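PDB 1R5B: eukaryotic peptide chain release factor GTP-binding subunit from Schizosaccharomyces pombe, which is a translation release factor of the elongation factor Tu family, combining a P-loop GTP-binding domain with beta-barrel domains that follow it. Local coordinates for residues 298-302 and 314-318; 388-394 and 430-436; 41-45 and 266-270; 180-185 and 263-267. All blocks are in the same frame, centred on the assembly; numbering follows the deposited sequence.

Interaction 1: residues 298-302 and 314-318; sequences IKKNS and EVTAI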
loop_
_atom_site.group_PDB
_atom_site.type_symbol
_atom_site.label_atom_id
_atom_site.label_comp_id
_atom_site.label_asym_id
_atom_site.label_seq_id
_atom_site.Cartn_x
_atom_site.Cartn_y
_atom_site.Cartn_z
ATOM N N ILE A 298 -5.935 -12.379 7.619
ATOM C CA ILE A 298 -6.894 -13.070 8.480
ATOM C C ILE A 298 -7.333 -14.388 7.818
ATOM O O ILE A 298 -7.601 -14.431 6.619
ATOM C CB ILE A 298 -8.090 -12.112 8.799
ATOM C CG1 ILE A 298 -8.994 -12.670 9.884
ATOM C CG2 ILE A 298 -8.937 -11.844 7.561
ATOM C CD1 ILE A 298 -8.475 -12.496 11.242
ATOM N N LYS A 299 -7.351 -15.457 8.611
ATOM C CA LYS A 299 -7.829 -16.768 8.188
ATOM C C LYS A 299 -9.218 -17.002 8.787
ATOM O O LYS A 299 -9.590 -16.372 9.771
ATOM C CB LYS A 299 -6.881 -17.873 8.697
ATOM C CG LYS A 299 -5.592 -18.085 7.879
ATOM C CD LYS A 299 -4.294 -18.127 8.750
ATOM C CE LYS A 299 -3.698 -19.524 8.933
ATOM N NZ LYS A 299 -2.215 -19.556 8.687
ATOM N N LYS A 300 -9.973 -17.920 8.206
ATOM C CA LYS A 300 -11.210 -18.381 8.817
ATOM C C LYS A 300 -10.869 -19.114 10.110
ATOM O O LYS A 300 -9.879 -19.853 10.175
ATOM C CB LYS A 300 -11.967 -19.317 7.864
ATOM C CG LYS A 300 -13.391 -19.652 8.290
ATOM C CD LYS A 300 -13.958 -20.794 7.448
ATOM C CE LYS A 300 -15.200 -21.439 8.073
ATOM N NZ LYS A 300 -16.441 -20.730 7.680
ATOM N N ASN A 301 -11.706 -18.918 11.124
ATOM C CA ASN A 301 -11.490 -19.459 12.470
ATOM C C ASN A 301 -10.249 -18.910 13.170
ATOM O O ASN A 301 -9.490 -19.652 13.790
ATOM C CB ASN A 301 -11.473 -20.978 12.444
ATOM C CG ASN A 301 -12.742 -21.549 11.846
ATOM O OD1 ASN A 301 -13.799 -21.551 12.486
ATOM N ND2 ASN A 301 -12.650 -22.027 10.609
ATOM N N SER A 302 -10.062 -17.601 13.064
ATOM C CA SER A 302 -9.004 -16.902 13.771
ATOM C C SER A 302 -9.609 -15.994 14.829
ATOM O O SER A 302 -10.651 -15.382 14.607
ATOM C CB SER A 302 -8.194 -16.051 12.802
ATOM O OG SER A 302 -7.738 -16.841 11.722
ATOM N N GLU A 314 -14.023 -14.494 17.771
ATOM C CA GLU A 314 -13.595 -15.434 16.754
ATOM C C GLU A 314 -14.246 -15.107 15.410
ATOM O O GLU A 314 -15.459 -15.000 15.313
ATOM C CB GLU A 314 -13.935 -16.857 17.171
ATOM C CG GLU A 314 -13.184 -17.915 16.371
ATOM C CD GLU A 314 -13.728 -19.318 16.545
ATOM O OE1 GLU A 314 -14.653 -19.530 17.369
ATOM O OE2 GLU A 314 -13.219 -20.220 15.847
ATOM N N VAL A 315 -13.431 -14.938 14.377
ATOM C CA VAL A 315 -13.925 -14.837 13.008
ATOM C C VAL A 315 -14.288 -16.233 12.459
ATOM O O VAL A 315 -13.406 -17.038 12.187
ATOM C CB VAL A 315 -12.863 -14.181 12.108
ATOM C CG1 VAL A 315 -13.279 -14.220 10.638
ATOM C CG2 VAL A 315 -12.613 -12.750 12.566
ATOM N N THR A 316 -15.581 -16.515 12.304
ATOM C CA THR A 316 -16.043 -17.826 11.820
ATOM C C THR A 316 -16.265 -17.896 10.308
ATOM O O THR A 316 -16.437 -18.988 9.754
ATOM C CB THR A 316 -17.348 -18.258 12.542
ATOM O OG1 THR A 316 -18.394 -17.311 12.286
ATOM C CG2 THR A 316 -17.175 -18.235 14.056
ATOM N N ALA A 317 -16.286 -16.743 9.647
ATOM C CA ALA A 317 -16.429 -16.716 8.195
ATOM C C ALA A 317 -16.012 -15.381 7.596
ATOM O O ALA A 317 -16.154 -14.348 8.231
ATOM C CB ALA A 317 -17.864 -17.050 7.795
ATOM N N ILE A 318 -15.515 -15.433 6.363
ATOM C CA ILE A 318 -15.095 -14.263 5.604
ATOM C C ILE A 318 -15.823 -14.230 4.260
ATOM O O ILE A 318 -15.982 -15.262 3.618
ATOM C CB ILE A 318 -13.566 -14.318 5.353
ATOM C CG1 ILE A 318 -12.807 -14.544 6.668
ATOM C CG2 ILE A 318 -13.080 -13.041 4.666
ATOM C CD1 ILE A 318 -11.333 -14.810 6.477
#
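Ile298 lies on strand 297-299 of the beta-barrel sheet and points its side chain toward strand 311-319, where CG2 is 4.0 Å from Ile318 CD1 and CD1 is 4.4 Å from Val315 CG2. Lys299 turns its side chain away, but its O accepts a hydrogen bond from Ser302 OG at 2.7 Å, within the bend between strands 297-299 and 302-307. The Lys300 side chain, largely extended, carries NZ to 2.7 Å from Thr316 O in a hydrogen bond; Glu325 adds a long, weak ion pair. Asn301, with phi/psi of 64/44°, occupies the first position of a G1 beta bulge: it and Ser302 both face Val315. The bulge is joined by a weak bond from Asn301 N to Val315 O (2.7 Å, 128°) and a straighter one from Val315 N to Ser302 O (2.8 Å, 159°). Main-chain carbonyls thus supply every acceptor across the segments, so, apart from the Lys300 ammonium, the polar link is made by backbone atoms, while isoleucine and valine fill the buried side.

Interaction 2: residues 388-394 and 430-436; sequences IHTAVEE and TQTPVCM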
loop_
_atom_site.group_PDB
_atom_site.type_symbol
_atom_site.label_atom_id
_atom_site.label_comp_id
_atom_site.label_asym_id
_atom_site.label_seq_id
_atom_site.Cartn_x
_atom_site.Cartn_y
_atom_site.Cartn_z
ATOM N N ILE A 388 -10.930 9.605 12.104
ATOM C CA ILE A 388 -9.581 9.075 11.782
ATOM C C ILE A 388 -9.576 7.930 10.799
ATOM O O ILE A 388 -8.650 7.800 9.996
ATOM C CB ILE A 388 -8.792 8.593 13.000
ATOM C CG1 ILE A 388 -9.201 9.333 14.254
ATOM C CG2 ILE A 388 -7.285 8.775 12.764
ATOM C CD1 ILE A 388 -8.229 9.108 15.413
ATOM N N HIS A 389 -10.551 7.048 10.874
ATOM C CA HIS A 389 -10.669 6.048 9.813
ATOM C C HIS A 389 -12.148 5.952 9.675
ATOM O O HIS A 389 -12.771 6.860 9.145
ATOM C CB HIS A 389 -9.973 4.721 10.183
ATOM C CG HIS A 389 -9.878 4.484 11.659
ATOM N ND1 HIS A 389 -8.820 4.934 12.411
ATOM C CD2 HIS A 389 -10.729 3.893 12.526
ATOM C CE1 HIS A 389 -9.024 4.635 13.677
ATOM N NE2 HIS A 389 -10.175 4.001 13.775
ATOM N N THR A 390 -12.722 4.901 10.215
ATOM C CA THR A 390 -14.142 4.805 10.348
ATOM C C THR A 390 -14.573 5.298 11.751
ATOM O O THR A 390 -15.650 4.958 12.222
ATOM C CB THR A 390 -14.535 3.339 10.068
ATOM O OG1 THR A 390 -15.954 3.185 10.132
ATOM C CG2 THR A 390 -14.024 2.398 11.140
ATOM N N ALA A 391 -13.759 6.138 12.393
ATOM C CA ALA A 391 -13.900 6.385 13.832
ATOM C C ALA A 391 -15.025 7.360 14.228
ATOM O O ALA A 391 -16.066 6.920 14.734
ATOM C CB ALA A 391 -12.576 6.814 14.435
ATOM N N VAL A 392 -14.825 8.664 14.031
ATOM C CA VAL A 392 -15.793 9.683 14.514
ATOM C C VAL A 392 -15.810 9.766 16.054
ATOM O O VAL A 392 -16.471 8.955 16.712
ATOM C CB VAL A 392 -17.267 9.425 14.002
ATOM C CG1 VAL A 392 -18.243 10.459 14.576
ATOM C CG2 VAL A 392 -17.339 9.394 12.469
ATOM N N GLU A 393 -15.113 10.745 16.630
ATOM C CA GLU A 393 -15.051 10.857 18.085
ATOM C C GLU A 393 -15.166 12.298 18.636
ATOM O O GLU A 393 -16.255 12.885 18.602
ATOM C CB GLU A 393 -13.816 10.121 18.623
ATOM C CG GLU A 393 -13.864 9.814 20.115
ATOM C CD GLU A 393 -15.262 9.455 20.614
ATOM O OE1 GLU A 393 -15.736 8.338 20.304
ATOM O OE2 GLU A 393 -15.892 10.295 21.303
ATOM N N GLU A 394 -14.071 12.857 19.156
ATOM C CA GLU A 394 -14.129 14.079 19.966
ATOM C C GLU A 394 -12.713 14.484 20.340
ATOM O O GLU A 394 -11.977 13.692 20.922
ATOM C CB GLU A 394 -14.949 13.841 21.245
ATOM C CG GLU A 394 -15.140 15.069 22.139
ATOM C CD GLU A 394 -16.278 15.967 21.685
ATOM O OE1 GLU A 394 -16.407 16.199 20.462
ATOM O OE2 GLU A 394 -17.045 16.449 22.553
ATOM N N THR A 430 -8.537 13.148 23.331
ATOM C CA THR A 430 -9.930 12.696 23.209
ATOM C C THR A 430 -10.536 12.370 24.574
ATOM O O THR A 430 -9.804 12.226 25.553
ATOM C CB THR A 430 -9.994 11.451 22.341
ATOM O OG1 THR A 430 -8.993 10.519 22.770
ATOM C CG2 THR A 430 -9.609 11.761 20.914
ATOM N N GLN A 431 -11.869 12.259 24.630
ATOM C CA GLN A 431 -12.579 11.934 25.886
ATOM C C GLN A 431 -12.556 10.434 26.180
ATOM O O GLN A 431 -12.585 10.029 27.346
ATOM C CB GLN A 431 -14.038 12.421 25.858
ATOM C CG GLN A 431 -14.212 13.930 25.976
ATOM C CD GLN A 431 -13.672 14.481 27.281
ATOM O OE1 GLN A 431 -14.405 14.604 28.261
ATOM N NE2 GLN A 431 -12.385 14.813 27.296
ATOM N N THR A 432 -12.535 9.620 25.125
ATOM C CA THR A 432 -12.365 8.173 25.268
ATOM C C THR A 432 -11.409 7.667 24.195
ATOM O O THR A 432 -11.423 8.180 23.083
ATOM C CB THR A 432 -13.719 7.428 25.170
ATOM O OG1 THR A 432 -14.294 7.621 23.872
ATOM C CG2 THR A 432 -14.763 8.013 26.139
ATOM N N PRO A 433 -10.605 6.650 24.513
ATOM C CA PRO A 433 -9.534 6.197 23.618
ATOM C C PRO A 433 -9.997 5.846 22.196
ATOM O O PRO A 433 -11.080 5.308 22.014
ATOM C CB PRO A 433 -9.007 4.938 24.324
ATOM C CG PRO A 433 -9.357 5.104 25.728
ATOM C CD PRO A 433 -10.667 5.829 25.737
ATOM N N VAL A 434 -9.178 6.163 21.202
ATOM C CA VAL A 434 -9.485 5.788 19.826
ATOM C C VAL A 434 -8.263 5.156 19.184
ATOM O O VAL A 434 -7.129 5.499 19.511
ATOM C CB VAL A 434 -10.086 6.978 18.995
ATOM C CG1 VAL A 434 -9.860 8.314 19.681
ATOM C CG2 VAL A 434 -9.566 7.002 17.555
ATOM N N CYS A 435 -8.505 4.210 18.284
ATOM C CA CYS A 435 -7.421 3.481 17.640
ATOM C C CYS A 435 -6.784 4.334 16.589
ATOM O O CYS A 435 -7.470 5.018 15.850
ATOM C CB CYS A 435 -7.934 2.196 17.005
ATOM S SG CYS A 435 -8.740 1.114 18.202
ATOM N N MET A 436 -5.463 4.294 16.524
ATOM C CA MET A 436 -4.712 5.090 15.565
ATOM C C MET A 436 -3.271 4.597 15.507
ATOM O O MET A 436 -2.786 3.951 16.432
ATOM C CB MET A 436 -4.754 6.591 15.930
ATOM C CG MET A 436 -4.046 6.953 17.242
ATOM S SD MET A 436 -3.995 8.732 17.687
ATOM C CE MET A 436 -5.654 9.031 17.813
#
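In the C-terminal beta-barrel domain, related to that of eEF1A, the loop 388-394 lies over the short strand 433-435 and the corner that precedes it. The chain turns at Gln431 and Thr432, so strand 426-430 and strand 433-435 belong to different sheets, the latter pairing with strand 361-362; the loop spans both.

Apolar contacts form the buried centre. Ile388 CD1 approaches Val434 CG2 to 3.3 Å and Met436 CE to 3.5 Å, and Ala391 CB adds a looser contact with the same Val434 CG2 at 4.3 Å. The first distance is short for two methyl groups, and both chi1 angles lie between wells (Ile388 -28°, Val434 15°), so these side chains are pressed together or less surely placed in the model.

Aliphatic parts of polar side chains continue the packing toward the surface. Glu393 CG is 4.3 Å from Val434 CG1, and Glu394 CG is 4.1 Å from Gln431 CG.

No hydrogen bond crosses between the segments. Polar groups of the loop find other partners: Thr390 OG1 bonds to Ile278 O on strand 275-283 and His389 NE2 to Gly349 O, just before strand 351-353, tying the loop to the neighbouring barrel domain. At the end of strand 426-430, just before the corner, a CA-H...O contact forms: Thr430 CA lies 3.2 Å from Glu394 O, with an angle of 134° at the hydrogen.

Interaction 3: residues 41-45 and 266-270; sequences KEHVN and LERKV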
loop_
_atom_site.group_PDB
_atom_site.type_symbol
_atom_site.label_atom_id
_atom_site.label_comp_id
_atom_site.label_asym_id
_atom_site.label_seq_id
_atom_site.Cartn_x
_atom_site.Cartn_y
_atom_site.Cartn_z
ATOM N N LYS A 41 3.014 10.373 -0.456
ATOM C CA LYS A 41 3.004 9.054 -1.104
ATOM C C LYS A 41 3.509 7.909 -0.215
ATOM O O LYS A 41 4.436 8.080 0.572
ATOM C CB LYS A 41 3.850 9.089 -2.382
ATOM C CG LYS A 41 3.249 9.927 -3.496
ATOM C CD LYS A 41 4.246 10.181 -4.614
ATOM C CE LYS A 41 3.761 11.276 -5.559
ATOM N NZ LYS A 41 3.499 10.764 -6.907
ATOM N N GLU A 42 2.900 6.734 -0.364
ATOM C CA GLU A 42 3.247 5.559 0.439
ATOM C C GLU A 42 4.617 5.000 0.054
ATOM O O GLU A 42 4.858 4.732 -1.105
ATOM C CB GLU A 42 2.171 4.476 0.269
ATOM C CG GLU A 42 2.444 3.157 0.996
ATOM C CD GLU A 42 1.452 2.051 0.635
ATOM O OE1 GLU A 42 0.653 2.225 -0.311
ATOM O OE2 GLU A 42 1.473 0.991 1.303
ATOM N N HIS A 43 5.494 4.804 1.031
ATOM C CA HIS A 43 6.811 4.239 0.779
ATOM C C HIS A 43 6.702 2.744 0.642
ATOM O O HIS A 43 6.093 2.090 1.487
ATOM C CB HIS A 43 7.775 4.522 1.920
ATOM C CG HIS A 43 8.206 5.951 2.012
ATOM N ND1 HIS A 43 7.331 7.006 1.855
ATOM C CD2 HIS A 43 9.418 6.500 2.272
ATOM C CE1 HIS A 43 7.987 8.141 2.008
ATOM N NE2 HIS A 43 9.254 7.863 2.259
ATOM N N VAL A 44 7.341 2.219 -0.396
ATOM C CA VAL A 44 7.360 0.794 -0.717
ATOM C C VAL A 44 8.784 0.376 -1.076
ATOM O O VAL A 44 9.525 1.158 -1.661
ATOM C CB VAL A 44 6.431 0.515 -1.914
ATOM C CG1 VAL A 44 6.406 -0.942 -2.263
ATOM C CG2 VAL A 44 5.034 0.993 -1.590
ATOM N N ASN A 45 9.168 -0.837 -0.694
ATOM C CA ASN A 45 10.465 -1.404 -1.051
ATOM C C ASN A 45 10.279 -2.426 -2.148
ATOM O O ASN A 45 9.438 -3.328 -2.037
ATOM C CB ASN A 45 11.103 -2.106 0.149
ATOM C CG ASN A 45 11.566 -1.139 1.231
ATOM O OD1 ASN A 45 11.712 -1.525 2.386
ATOM N ND2 ASN A 45 11.805 0.101 0.863
ATOM N N LEU A 266 1.634 -6.192 -0.545
ATOM C CA LEU A 266 2.962 -5.726 -0.155
ATOM C C LEU A 266 3.420 -6.519 1.088
ATOM O O LEU A 266 2.786 -6.456 2.144
ATOM C CB LEU A 266 2.929 -4.223 0.157
ATOM C CG LEU A 266 2.336 -3.262 -0.884
ATOM C CD1 LEU A 266 2.513 -1.834 -0.458
ATOM C CD2 LEU A 266 2.946 -3.428 -2.203
ATOM N N GLU A 267 4.519 -7.250 0.968
ATOM C CA GLU A 267 4.916 -8.215 2.004
ATOM C C GLU A 267 5.026 -7.673 3.421
ATOM O O GLU A 267 4.567 -8.326 4.325
ATOM C CB GLU A 267 6.230 -8.898 1.668
ATOM C CG GLU A 267 6.230 -9.718 0.394
ATOM C CD GLU A 267 5.234 -10.875 0.396
ATOM O OE1 GLU A 267 4.789 -11.332 1.471
ATOM O OE2 GLU A 267 4.911 -11.320 -0.722
ATOM N N ARG A 268 5.641 -6.509 3.631
ATOM C CA ARG A 268 5.752 -5.981 4.988
ATOM C C ARG A 268 4.375 -5.747 5.600
ATOM O O ARG A 268 4.157 -6.049 6.770
ATOM C CB ARG A 268 6.564 -4.684 5.041
ATOM C CG ARG A 268 8.049 -4.878 4.738
ATOM C CD ARG A 268 8.889 -3.612 4.791
ATOM N NE ARG A 268 8.376 -2.575 3.896
ATOM C CZ ARG A 268 8.668 -1.286 3.993
ATOM N NH1 ARG A 268 9.482 -0.847 4.935
ATOM N NH2 ARG A 268 8.135 -0.424 3.139
ATOM N N LYS A 269 3.463 -5.203 4.796
ATOM C CA LYS A 269 2.092 -4.892 5.223
ATOM C C LYS A 269 1.291 -6.185 5.444
ATOM O O LYS A 269 0.544 -6.280 6.400
ATOM C CB LYS A 269 1.392 -4.020 4.173
ATOM C CG LYS A 269 0.336 -3.095 4.686
ATOM C CD LYS A 269 -0.410 -2.388 3.537
ATOM C CE LYS A 269 0.320 -1.166 3.000
ATOM N NZ LYS A 269 -0.252 -0.723 1.663
ATOM N N VAL A 270 1.470 -7.169 4.569
ATOM C CA VAL A 270 0.802 -8.468 4.720
ATOM C C VAL A 270 1.241 -9.178 6.007
ATOM O O VAL A 270 0.442 -9.863 6.655
ATOM C CB VAL A 270 1.104 -9.407 3.516
ATOM C CG1 VAL A 270 0.602 -10.853 3.775
ATOM C CG2 VAL A 270 0.489 -8.859 2.232
#
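Glu42 reaches across with chi1 and chi2 both t, an extended conformation that takes OE2 to 2.5 Å from Lys269 NZ, a very short, hydrogen-bonded salt bridge. Lys269 starts from the helical turn 267-270 with chi1 and chi2 also t, then bends at chi3 (m) to bring its ammonium group to the carboxylate. The other oxygen, Glu42 OE1, pairs with Arg121 of the adjacent strand 121-125, so this glutamate is held by two cations.

Next to the salt bridge, Leu266 (m, t) directs CD1 to 4.0 Å from Val44 CG2 and 3.5 Å from Glu42 OE2. Leu266 is the N-cap residue; its O accepts the bond from Val270 N at 2.8 Å that closes the turn, while its side chain packs on the strand.

Arg268 is m, t, m along chi1 to chi3 and lays its guanidinium alongside the strand. The side chain of Asn45 lies over one face of this group, and His43 O is near its plane at the edge, 3.6 Å from Arg268 NH2. The strongest partner of Arg268 is Asp146, a salt bridge through NH2, and Asp146 also accepts a hydrogen bond from Asn45 N.

The first strand of the GTP-binding domain is joined to the turn leading toward the barrel strands. One salt bridge joins the segments and a second, to Asp146, holds Arg268 beside the strand, so ionic pairing accompanies a small apolar patch.

Interaction 4: residues 180-185 and 263-267; sequences GINHLV and MTHLE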
loop_
_atom_site.group_PDB
_atom_site.type_symbol
_atom_site.label_atom_id
_atom_site.label_comp_id
_atom_site.label_asym_id
_atom_site.label_seq_id
_atom_site.Cartn_x
_atom_site.Cartn_y
_atom_site.Cartn_z
ATOM N N GLY A 180 11.214 -13.522 0.859
ATOM C CA GLY A 180 9.891 -13.374 1.433
ATOM C C GLY A 180 8.853 -12.988 0.408
ATOM O O GLY A 180 7.746 -12.625 0.771
ATOM N N ILE A 181 9.196 -13.096 -0.871
ATOM C CA ILE A 181 8.275 -12.754 -1.962
ATOM C C ILE A 181 7.345 -13.905 -2.221
ATOM O O ILE A 181 7.721 -14.874 -2.869
ATOM C CB ILE A 181 9.026 -12.416 -3.294
ATOM C CG1 ILE A 181 10.080 -11.337 -3.060
ATOM C CG2 ILE A 181 8.015 -11.970 -4.359
ATOM C CD1 ILE A 181 9.530 -10.130 -2.320
ATOM N N ASN A 182 6.135 -13.790 -1.695
ATOM C CA ASN A 182 5.099 -14.796 -1.845
ATOM C C ASN A 182 4.114 -14.441 -2.943
ATOM O O ASN A 182 3.278 -15.256 -3.327
ATOM C CB ASN A 182 4.373 -14.995 -0.514
ATOM C CG ASN A 182 5.284 -15.556 0.560
ATOM O OD1 ASN A 182 5.209 -15.175 1.722
ATOM N ND2 ASN A 182 6.160 -16.460 0.167
ATOM N N HIS A 183 4.200 -13.221 -3.445
ATOM C CA HIS A 183 3.424 -12.821 -4.605
ATOM C C HIS A 183 4.419 -12.222 -5.586
ATOM O O HIS A 183 4.855 -11.087 -5.438
ATOM C CB HIS A 183 2.362 -11.812 -4.202
ATOM C CG HIS A 183 1.523 -11.338 -5.337
ATOM N ND1 HIS A 183 1.956 -10.383 -6.226
ATOM C CD2 HIS A 183 0.272 -11.674 -5.727
ATOM C CE1 HIS A 183 1.006 -10.148 -7.113
ATOM N NE2 HIS A 183 -0.027 -10.916 -6.831
ATOM N N LEU A 184 4.803 -13.018 -6.566
ATOM C CA LEU A 184 5.873 -12.667 -7.466
ATOM C C LEU A 184 5.307 -11.952 -8.683
ATOM O O LEU A 184 4.379 -12.439 -9.310
ATOM C CB LEU A 184 6.586 -13.946 -7.889
ATOM C CG LEU A 184 7.898 -13.824 -8.636
ATOM C CD1 LEU A 184 8.913 -13.093 -7.797
ATOM C CD2 LEU A 184 8.407 -15.213 -8.962
ATOM N N VAL A 185 5.859 -10.793 -8.994
ATOM C CA VAL A 185 5.607 -10.133 -10.268
ATOM C C VAL A 185 6.687 -10.585 -11.261
ATOM O O VAL A 185 7.876 -10.421 -11.002
ATOM C CB VAL A 185 5.632 -8.605 -10.126
ATOM C CG1 VAL A 185 5.385 -7.944 -11.459
ATOM C CG2 VAL A 185 4.590 -8.149 -9.105
ATOM N N MET A 263 -1.348 -2.274 -6.752
ATOM C CA MET A 263 -0.998 -3.548 -6.111
ATOM C C MET A 263 -1.324 -3.540 -4.635
ATOM O O MET A 263 -0.942 -2.659 -3.897
ATOM C CB MET A 263 0.524 -3.726 -6.146
ATOM C CG MET A 263 0.983 -4.831 -6.914
ATOM S SD MET A 263 2.728 -4.992 -6.747
ATOM C CE MET A 263 2.666 -6.659 -6.134
ATOM N N THR A 264 -1.897 -4.613 -4.191
ATOM C CA THR A 264 -2.387 -4.703 -2.849
ATOM C C THR A 264 -1.480 -5.596 -1.968
ATOM O O THR A 264 -1.327 -5.349 -0.778
ATOM C CB THR A 264 -3.809 -5.206 -2.979
ATOM O OG1 THR A 264 -4.651 -4.437 -2.140
ATOM C CG2 THR A 264 -3.961 -6.599 -2.568
ATOM N N HIS A 265 -0.848 -6.597 -2.564
ATOM C CA HIS A 265 0.006 -7.507 -1.811
ATOM C C HIS A 265 1.409 -6.923 -1.641
ATOM O O HIS A 265 2.240 -7.097 -2.503
ATOM C CB HIS A 265 0.069 -8.843 -2.536
ATOM C CG HIS A 265 0.601 -9.967 -1.712
ATOM N ND1 HIS A 265 1.909 -10.026 -1.276
ATOM C CD2 HIS A 265 0.004 -11.095 -1.269
ATOM C CE1 HIS A 265 2.087 -11.148 -0.596
ATOM N NE2 HIS A 265 0.946 -11.810 -0.575
ATOM N N LEU A 266 1.634 -6.192 -0.545
ATOM C CA LEU A 266 2.962 -5.726 -0.155
ATOM C C LEU A 266 3.420 -6.519 1.088
ATOM O O LEU A 266 2.786 -6.456 2.144
ATOM C CB LEU A 266 2.929 -4.223 0.157
ATOM C CG LEU A 266 2.336 -3.262 -0.884
ATOM C CD1 LEU A 266 2.513 -1.834 -0.458
ATOM C CD2 LEU A 266 2.946 -3.428 -2.203
ATOM N N GLU A 267 4.519 -7.250 0.968
ATOM C CA GLU A 267 4.916 -8.215 2.004
ATOM C C GLU A 267 5.026 -7.673 3.421
ATOM O O GLU A 267 4.567 -8.326 4.325
ATOM C CB GLU A 267 6.230 -8.898 1.668
ATOM C CG GLU A 267 6.230 -9.718 0.394
ATOM C CD GLU A 267 5.234 -10.875 0.396
ATOM O OE1 GLU A 267 4.789 -11.332 1.471
ATOM O OE2 GLU A 267 4.911 -11.320 -0.722
#
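Glu267 dominates the polar part of the contact. Its OE2 accepts a hydrogen bond from Asn182 N at 2.9 Å and 155°, and a weak one from His183 N at 3.4 Å and 136°; OE2 is crowded in the model, so its place is less certain. The same carboxylate comes close to Gly180 O, which lies 3.3 Å from Glu267 OE1, but both atoms are acceptors and no bond forms.

The amides are presented by a turn after helix 169-178. Gly180, with phi of 80°, is the C-prime residue of a Schellman motif, in which Ile181 N bonds to Ala176 O and Gly180 N to Arg177 O. Strand 184-189 then begins, parallel to strand 147-153 in the P-loop domain's central sheet.

Farther out, His183 CB sits 3.5 Å from the centroid of the His265 ring and 12° off its normal, a CH-pi contact. The two imidazole planes are at 21°, but with centroids 5.2 Å apart they barely overlap. Met263 CE completes the packing, 3.8 Å from both Val185 CG2 and His183 ND1, and Tyr259 of helix 256-262 covers His183 and Val185 as well. Buried His183 ND1 has no polar partner in the model. Main-chain amides thus bind the carboxylate, one weakly, so its recognition depends more on backbone path than on side chains, whereas the histidines meet through carbon and ring surfaces.

Overall arrangement
Interactions 3 and 4 form one neighbourhood in the GTP-binding domain: their centres are 9 Å apart, they share Leu266 and Glu267, and both reach the mixed central sheet, through strands 42-50 and 184-189. Within the shared segment, Leu266 faces strand 42-50 and Glu267 the loop before strand 184-189. The chain then enters the barrel region, where interaction 1 shapes an antiparallel sheet about 24 Å from interaction 3 between centres, and finally interaction 2, in the C-terminal domain, about 26 Å from interaction 1 and 31 Å from interaction 4. Interactions 1 and 2 touch neither each other nor the pair, although the loop 388-394 of interaction 2 also hydrogen-bonds to the preceding barrel domain.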